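Local coordinates for Glp_546_48378_50642 (Giardia intestinalis, PDB 2QVW), which cleaves double-stranded RNA into short interfering RNAs of about 21 to 23 base pairs in the RNA interference pathway, probably using divalent metal ions, at residues A[163-168]-A[246-251]; A[560-565]-A[595-600]. All coordinates share one frame; numbering follows the deposited sequence.

Interaction 1: A[163-168]-A[246-251]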
ATOM      1  N   THR A 163      16.225 -14.895 -38.931  1.00 31.87           N
ATOM      2  CA  THR A 163      17.296 -15.631 -39.600  1.00 31.64           C
ATOM      3  C   THR A 163      17.936 -16.664 -38.675  1.00 31.83           C
ATOM      4  O   THR A 163      18.931 -16.382 -38.009  1.00 31.86           O
ATOM      5  CB  THR A 163      18.372 -14.674 -40.064  1.00 31.40           C
ATOM      6  OG1 THR A 163      18.776 -13.866 -38.957  1.00 30.59           O
ATOM      7  CG2 THR A 163      17.844 -13.771 -41.180  1.00 31.12           C
ATOM      8  N   PRO A 164      17.375 -17.884 -38.638  1.00 31.95           N
ATOM      9  CA  PRO A 164      17.859 -18.985 -37.801  1.00 32.31           C
ATOM     10  C   PRO A 164      19.375 -19.196 -37.808  1.00 32.81           C
ATOM     11  O   PRO A 164      19.993 -19.301 -36.742  1.00 33.20           O
ATOM     12  CB  PRO A 164      17.087 -20.192 -38.335  1.00 32.12           C
ATOM     13  CG  PRO A 164      16.823 -19.831 -39.743  1.00 31.74           C
ATOM     14  CD  PRO A 164      16.404 -18.388 -39.623  1.00 31.90           C
ATOM     15  N   GLU A 165      19.977 -19.271 -38.994  1.00 33.34           N
ATOM     16  CA  GLU A 165      21.428 -19.451 -39.092  1.00 33.75           C
ATOM     17  C   GLU A 165      22.122 -18.175 -38.639  1.00 33.58           C
ATOM     18  O   GLU A 165      23.346 -18.149 -38.483  1.00 33.61           O
ATOM     19  CB  GLU A 165      21.858 -19.736 -40.529  1.00 34.20           C
ATOM     20  CG  GLU A 165      21.447 -21.083 -41.096  1.00 35.91           C
ATOM     21  CD  GLU A 165      19.959 -21.194 -41.331  1.00 38.11           C
ATOM     22  OE1 GLU A 165      19.384 -20.263 -41.937  1.00 39.46           O
ATOM     23  OE2 GLU A 165      19.362 -22.215 -40.923  1.00 38.30           O
ATOM     24  N   ILE A 166      21.341 -17.117 -38.432  1.00 33.47           N
ATOM     25  CA  ILE A 166      21.903 -15.836 -38.017  1.00 33.33           C
ATOM     26  C   ILE A 166      21.382 -15.342 -36.669  1.00 33.32           C
ATOM     27  O   ILE A 166      20.704 -14.317 -36.598  1.00 33.27           O
ATOM     28  CB  ILE A 166      21.631 -14.743 -39.077  1.00 33.31           C
ATOM     29  CG1 ILE A 166      22.144 -15.202 -40.446  1.00 32.98           C
ATOM     30  CG2 ILE A 166      22.293 -13.429 -38.651  1.00 33.42           C
ATOM     31  CD1 ILE A 166      23.621 -15.461 -40.480  1.00 39.53           C
ATOM     32  N   SER A 167      21.692 -16.080 -35.607  1.00 33.24           N
ATOM     33  CA  SER A 167      21.278 -15.691 -34.261  1.00 32.98           C
ATOM     34  C   SER A 167      19.770 -15.523 -34.154  1.00 32.56           C
ATOM     35  O   SER A 167      19.277 -14.958 -33.183  1.00 32.56           O
ATOM     36  CB  SER A 167      21.949 -14.359 -33.883  1.00 33.14           C
ATOM     37  OG  SER A 167      23.306 -14.296 -34.313  1.00 33.54           O
ATOM     38  N   TRP A 168      19.043 -16.005 -35.155  1.00 32.06           N
ATOM     39  CA  TRP A 168      17.590 -15.875 -35.181  1.00 31.30           C
ATOM     40  C   TRP A 168      17.126 -14.429 -35.118  1.00 31.20           C
ATOM     41  O   TRP A 168      15.985 -14.157 -34.748  1.00 31.24           O
ATOM     42  CB  TRP A 168      16.944 -16.643 -34.032  1.00 30.97           C
ATOM     43  CG  TRP A 168      16.654 -18.055 -34.373  1.00 30.69           C
ATOM     44  CD1 TRP A 168      17.523 -19.110 -34.324  1.00 30.59           C
ATOM     45  CD2 TRP A 168      15.407 -18.583 -34.845  1.00 30.28           C
ATOM     46  NE1 TRP A 168      16.891 -20.264 -34.733  1.00 30.05           N
ATOM     47  CE2 TRP A 168      15.591 -19.969 -35.055  1.00 30.18           C
ATOM     48  CE3 TRP A 168      14.149 -18.021 -35.102  1.00 30.18           C
ATOM     49  CZ2 TRP A 168      14.566 -20.799 -35.518  1.00 30.62           C
ATOM     50  CZ3 TRP A 168      13.131 -18.853 -35.562  1.00 30.55           C
ATOM     51  CH2 TRP A 168      13.346 -20.224 -35.760  1.00 31.15           C
ATOM     52  N   PRO A 246      16.530 -14.660 -49.299  1.00 40.33           N
ATOM     53  CA  PRO A 246      15.220 -15.262 -49.029  1.00 40.04           C
ATOM     54  C   PRO A 246      15.356 -16.649 -48.410  1.00 39.77           C
ATOM     55  O   PRO A 246      14.412 -17.169 -47.810  1.00 40.22           O
ATOM     56  CB  PRO A 246      14.575 -15.327 -50.413  1.00 40.10           C
ATOM     57  CG  PRO A 246      15.227 -14.214 -51.157  1.00 40.01           C
ATOM     58  CD  PRO A 246      16.665 -14.341 -50.730  1.00 40.34           C
ATOM     59  N   GLU A 247      16.531 -17.251 -48.564  1.00 39.14           N
ATOM     60  CA  GLU A 247      16.770 -18.584 -48.030  1.00 38.71           C
ATOM     61  C   GLU A 247      17.133 -18.560 -46.547  1.00 38.08           C
ATOM     62  O   GLU A 247      16.835 -19.503 -45.818  1.00 37.99           O
ATOM     63  CB  GLU A 247      17.868 -19.299 -48.845  1.00 39.06           C
ATOM     64  CG  GLU A 247      19.220 -18.596 -48.881  1.00 39.91           C
ATOM     65  CD  GLU A 247      20.261 -19.367 -49.670  1.00 41.42           C
ATOM     66  OE1 GLU A 247      20.644 -20.478 -49.247  1.00 40.87           O
ATOM     67  OE2 GLU A 247      20.695 -18.859 -50.721  1.00 42.38           O
ATOM     68  N   LEU A 248      17.774 -17.487 -46.098  1.00 37.38           N
ATOM     69  CA  LEU A 248      18.149 -17.383 -44.692  1.00 36.59           C
ATOM     70  C   LEU A 248      16.938 -16.901 -43.901  1.00 36.00           C
ATOM     71  O   LEU A 248      16.952 -16.848 -42.665  1.00 36.17           O
ATOM     72  CB  LEU A 248      19.301 -16.394 -44.520  1.00 36.51           C
ATOM     73  CG  LEU A 248      20.654 -16.749 -45.138  1.00 36.32           C
ATOM     74  CD1 LEU A 248      21.549 -15.522 -45.094  1.00 35.79           C
ATOM     75  CD2 LEU A 248      21.296 -17.915 -44.385  1.00 36.12           C
ATOM     76  N   CYS A 249      15.885 -16.565 -44.642  1.00 35.06           N
ATOM     77  CA  CYS A 249      14.644 -16.052 -44.075  1.00 34.23           C
ATOM     78  C   CYS A 249      13.583 -17.106 -43.856  1.00 33.94           C
ATOM     79  O   CYS A 249      13.213 -17.823 -44.780  1.00 34.10           O
ATOM     80  CB  CYS A 249      14.070 -14.968 -44.986  1.00 34.19           C
ATOM     81  SG  CYS A 249      15.164 -13.580 -45.252  1.00 33.35           S
ATOM     82  N   LEU A 250      13.089 -17.176 -42.628  1.00 33.66           N
ATOM     83  CA  LEU A 250      12.041 -18.117 -42.266  1.00 33.75           C
ATOM     84  C   LEU A 250      10.807 -17.285 -41.939  1.00 33.94           C
ATOM     85  O   LEU A 250      10.690 -16.745 -40.842  1.00 33.96           O
ATOM     86  CB  LEU A 250      12.463 -18.933 -41.045  1.00 33.61           C
ATOM     87  CG  LEU A 250      11.584 -20.114 -40.634  1.00 33.17           C
ATOM     88  CD1 LEU A 250      12.190 -20.779 -39.421  1.00 33.42           C
ATOM     89  CD2 LEU A 250      10.181 -19.649 -40.312  1.00 33.14           C
ATOM     90  N   LEU A 251       9.886 -17.175 -42.887  1.00 34.20           N
ATOM     91  CA  LEU A 251       8.682 -16.383 -42.663  1.00 34.62           C
ATOM     92  C   LEU A 251       7.832 -16.940 -41.519  1.00 34.89           C
ATOM     93  O   LEU A 251       7.439 -18.109 -41.532  1.00 34.94           O
ATOM     94  CB  LEU A 251       7.858 -16.308 -43.955  1.00 34.63           C
ATOM     95  CG  LEU A 251       6.717 -15.291 -43.997  1.00 34.90           C
ATOM     96  CD1 LEU A 251       6.432 -14.918 -45.435  1.00 34.83           C
ATOM     97  CD2 LEU A 251       5.484 -15.861 -43.327  1.00 35.70           C
TER
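T163 and L248 make the one polar approach across this contact. The carbonyl oxygen of L248 receives a CA-H...O contact from T163 CA at 3.3 Å, with an angle at the hydrogen of 150°. Two more carbons come up to that oxygen: T163 CG2 lies 3.5 Å from L248 O, and P164 CD lies equally near. No conventional hydrogen bond joins 163-168 to 246-251.

The remaining cross-contacts are apolar or nearly so. L250 points its CB at the loop, where it meets P164 CD at 4.2 Å, while its methyl CD1 reaches the outer end of the W168 ring at CH2, 3.9 Å away. E165, bent at chi2, crosses L248 at a slant and brings OE1 near methyl CD2; the carboxylate's stronger partner is R141, to which OE2 forms a salt bridge.

Bonds inside the loop set its shape. T163 to I166 is a type I beta turn, closed by I166 N on T163 O. T163 OG1 sits between the backbone N and the carbonyl carbon (chi1 52°), and donates to I166 O at 3.1 Å, tilted out of the carbonyl plane. The chain then doubles back, and P164 CA sits over one face of the W168 ring, displaced toward the rim.

This is the connection of an antiparallel beta hairpin, 160-163 to 169-178, laid against short strand 250-251 at the border of a five-stranded sheet. L250 bonds through its backbone to A162 of that hairpin, which places the contact at the edge of the PAZ domain's beta structure.

Interaction 2: A[560-565]-A[595-600]; sequences PPTIPV and LALYEK
The carbonyl oxygen of T562 is where L597 leans on the strand: CB of L597 comes to 3.8 Å from T562 O, and its CG and CD2 follow slightly farther off. These are van der Waals contacts, and no hydrogen bond crosses between 560-565 and 595-600. The helix keeps its own polar groups busy, as in the bonds from E599 N to L595 O and from K600 N to A596 O.

L597 carries most of the contact. With CG anti to the carbonyl carbon and beside the backbone N (chi1 -58°), the side chain runs past P564 in the opposite direction. P564 CB rests 3.6 Å from L597 CB and almost as near to CD1. The two methyls then divide the work at T562, CD1 lying 4.0 Å from T562 CG2 while CD2 faces T562 CB. At the next residue of the helix, P564 CG packs against the backbone of Y598, 3.8 Å from Y598 N. The Y598 ring itself goes on to meet F633.

The axes of strand 562-564 and helix 595-600 approach to 7.3 Å with their directions 120° apart. I563 and V565 point away from helix 595-600, both touching F546, and V565 also reaches R352 and C355 of helix 330-356.

Chemically this is mostly a carbon-to-carbon seam, with T562 O and Y598 N in van der Waals touch. It rests on van der Waals packing in a partly buried setting, and joins helix 591-602 to the short two-stranded sheet without any charge pairing across the interface.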
ATOM      1  N   PRO A 560     -23.317  14.961  35.066  1.00 50.35           N
ATOM      2  CA  PRO A 560     -21.920  15.130  34.642  1.00 49.90           C
ATOM      3  C   PRO A 560     -20.977  14.008  35.123  1.00 49.09           C
ATOM      4  O   PRO A 560     -20.291  14.157  36.141  1.00 49.30           O
ATOM      5  CB  PRO A 560     -21.556  16.497  35.217  1.00 50.28           C
ATOM      6  CG  PRO A 560     -22.359  16.541  36.489  1.00 50.44           C
ATOM      7  CD  PRO A 560     -23.703  15.996  36.046  1.00 50.45           C
ATOM      8  N   PRO A 561     -20.939  12.872  34.391  1.00 48.09           N
ATOM      9  CA  PRO A 561     -20.114  11.692  34.679  1.00 47.05           C
ATOM     10  C   PRO A 561     -18.852  11.516  33.812  1.00 45.69           C
ATOM     11  O   PRO A 561     -18.290  12.478  33.295  1.00 45.67           O
ATOM     12  CB  PRO A 561     -21.096  10.556  34.464  1.00 47.24           C
ATOM     13  CG  PRO A 561     -21.791  11.017  33.213  1.00 48.04           C
ATOM     14  CD  PRO A 561     -22.025  12.513  33.453  1.00 48.13           C
ATOM     15  N   THR A 562     -18.432  10.261  33.655  1.00 43.82           N
ATOM     16  CA  THR A 562     -17.245   9.906  32.877  1.00 41.84           C
ATOM     17  C   THR A 562     -17.639   9.194  31.587  1.00 40.34           C
ATOM     18  O   THR A 562     -18.158   8.075  31.610  1.00 40.42           O
ATOM     19  CB  THR A 562     -16.319   8.972  33.680  1.00 41.85           C
ATOM     20  OG1 THR A 562     -16.001   9.586  34.936  1.00 42.55           O
ATOM     21  CG2 THR A 562     -15.035   8.705  32.911  1.00 41.52           C
ATOM     22  N   ILE A 563     -17.378   9.846  30.459  1.00 38.20           N
ATOM     23  CA  ILE A 563     -17.725   9.274  29.166  1.00 36.18           C
ATOM     24  C   ILE A 563     -16.874   8.061  28.783  1.00 34.94           C
ATOM     25  O   ILE A 563     -15.646   8.098  28.865  1.00 35.02           O
ATOM     26  CB  ILE A 563     -17.594  10.310  28.036  1.00 36.09           C
ATOM     27  CG1 ILE A 563     -18.441  11.543  28.345  1.00 36.01           C
ATOM     28  CG2 ILE A 563     -18.072   9.708  26.736  1.00 36.22           C
ATOM     29  CD1 ILE A 563     -17.863  12.428  29.418  1.00 39.53           C
ATOM     30  N   PRO A 564     -17.526   6.962  28.368  1.00 33.50           N
ATOM     31  CA  PRO A 564     -16.805   5.753  27.976  1.00 32.33           C
ATOM     32  C   PRO A 564     -16.511   5.681  26.484  1.00 31.40           C
ATOM     33  O   PRO A 564     -17.399   5.874  25.656  1.00 31.09           O
ATOM     34  CB  PRO A 564     -17.747   4.643  28.422  1.00 32.17           C
ATOM     35  CG  PRO A 564     -19.073   5.224  28.134  1.00 32.61           C
ATOM     36  CD  PRO A 564     -18.936   6.642  28.661  1.00 33.39           C
ATOM     37  N   VAL A 565     -15.255   5.402  26.155  1.00 30.68           N
ATOM     38  CA  VAL A 565     -14.811   5.262  24.772  1.00 29.88           C
ATOM     39  C   VAL A 565     -14.852   3.774  24.440  1.00 29.79           C
ATOM     40  O   VAL A 565     -14.026   2.997  24.918  1.00 29.64           O
ATOM     41  CB  VAL A 565     -13.375   5.786  24.601  1.00 29.53           C
ATOM     42  CG1 VAL A 565     -12.844   5.426  23.231  1.00 29.20           C
ATOM     43  CG2 VAL A 565     -13.356   7.292  24.807  1.00 28.61           C
ATOM     44  N   LEU A 595     -18.063  -0.881  30.217  1.00 36.20           N
ATOM     45  CA  LEU A 595     -19.499  -1.123  30.348  1.00 35.64           C
ATOM     46  C   LEU A 595     -20.030  -0.499  31.633  1.00 35.66           C
ATOM     47  O   LEU A 595     -21.158  -0.005  31.685  1.00 35.88           O
ATOM     48  CB  LEU A 595     -19.776  -2.627  30.349  1.00 35.14           C
ATOM     49  CG  LEU A 595     -21.241  -3.055  30.324  1.00 34.92           C
ATOM     50  CD1 LEU A 595     -21.969  -2.319  29.204  1.00 34.61           C
ATOM     51  CD2 LEU A 595     -21.320  -4.562  30.124  1.00 35.15           C
ATOM     52  N   ALA A 596     -19.202  -0.532  32.669  1.00 35.52           N
ATOM     53  CA  ALA A 596     -19.555   0.042  33.952  1.00 35.52           C
ATOM     54  C   ALA A 596     -19.919   1.507  33.728  1.00 35.58           C
ATOM     55  O   ALA A 596     -20.967   1.967  34.176  1.00 35.71           O
ATOM     56  CB  ALA A 596     -18.384  -0.077  34.912  1.00 35.57           C
ATOM     57  N   LEU A 597     -19.052   2.234  33.026  1.00 35.66           N
ATOM     58  CA  LEU A 597     -19.294   3.644  32.733  1.00 35.63           C
ATOM     59  C   LEU A 597     -20.550   3.760  31.885  1.00 35.82           C
ATOM     60  O   LEU A 597     -21.477   4.496  32.216  1.00 35.77           O
ATOM     61  CB  LEU A 597     -18.120   4.251  31.954  1.00 35.51           C
ATOM     62  CG  LEU A 597     -16.694   4.250  32.518  1.00 35.20           C
ATOM     63  CD1 LEU A 597     -15.802   5.027  31.574  1.00 34.76           C
ATOM     64  CD2 LEU A 597     -16.659   4.886  33.883  1.00 35.46           C
ATOM     65  N   TYR A 598     -20.565   3.023  30.784  1.00 36.10           N
ATOM     66  CA  TYR A 598     -21.694   3.016  29.862  1.00 36.72           C
ATOM     67  C   TYR A 598     -23.043   3.056  30.572  1.00 37.68           C
ATOM     68  O   TYR A 598     -23.911   3.863  30.240  1.00 37.89           O
ATOM     69  CB  TYR A 598     -21.652   1.763  28.999  1.00 36.26           C
ATOM     70  CG  TYR A 598     -22.795   1.679  28.022  1.00 35.46           C
ATOM     71  CD1 TYR A 598     -22.787   2.444  26.862  1.00 34.98           C
ATOM     72  CD2 TYR A 598     -23.879   0.831  28.252  1.00 34.64           C
ATOM     73  CE1 TYR A 598     -23.824   2.368  25.945  1.00 34.56           C
ATOM     74  CE2 TYR A 598     -24.926   0.746  27.342  1.00 34.24           C
ATOM     75  CZ  TYR A 598     -24.889   1.521  26.187  1.00 34.51           C
ATOM     76  OH  TYR A 598     -25.911   1.462  25.267  1.00 35.53           O
ATOM     77  N   GLU A 599     -23.208   2.160  31.539  1.00 39.02           N
ATOM     78  CA  GLU A 599     -24.443   2.055  32.302  1.00 40.69           C
ATOM     79  C   GLU A 599     -24.613   3.225  33.262  1.00 41.27           C
ATOM     80  O   GLU A 599     -25.683   3.836  33.318  1.00 41.63           O
ATOM     81  CB  GLU A 599     -24.453   0.743  33.080  1.00 40.59           C
ATOM     82  CG  GLU A 599     -24.113  -0.463  32.227  1.00 42.88           C
ATOM     83  CD  GLU A 599     -24.083  -1.752  33.029  1.00 45.10           C
ATOM     84  OE1 GLU A 599     -23.459  -1.759  34.113  1.00 46.78           O
ATOM     85  OE2 GLU A 599     -24.675  -2.760  32.577  1.00 47.17           O
ATOM     86  N   LYS A 600     -23.560   3.532  34.018  1.00 42.13           N
ATOM     87  CA  LYS A 600     -23.611   4.630  34.970  1.00 43.16           C
ATOM     88  C   LYS A 600     -24.046   5.905  34.276  1.00 43.59           C
ATOM     89  O   LYS A 600     -24.616   6.795  34.906  1.00 43.87           O
ATOM     90  CB  LYS A 600     -22.244   4.835  35.624  1.00 43.13           C
ATOM     91  CG  LYS A 600     -21.788   3.647  36.455  1.00 44.18           C
ATOM     92  CD  LYS A 600     -20.427   3.880  37.098  1.00 45.16           C
ATOM     93  CE  LYS A 600     -19.934   2.615  37.798  1.00 46.54           C
ATOM     94  NZ  LYS A 600     -18.526   2.728  38.272  1.00 47.37           N
TER

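In the fold
Interaction 1 closes before interaction 2 opens along the chain, and the two stand on opposite sides of the molecule's centre, 85 Å apart between centres and about 68 Å between nearest atoms. They share no sheet or helix. Interaction 1 belongs to the five-stranded sheet of the PAZ domain; interaction 2 joins a separate two-stranded sheet to helix 591-602, near helix 330-356, which carries E338, a probable manganese ligand of the first RNase III domain. They therefore mark far ends of an elongated enzyme. In Dicers the PAZ domain holds an RNA end and the distant RNase III domains cut; interaction 1 lies in the former, far from interaction 2.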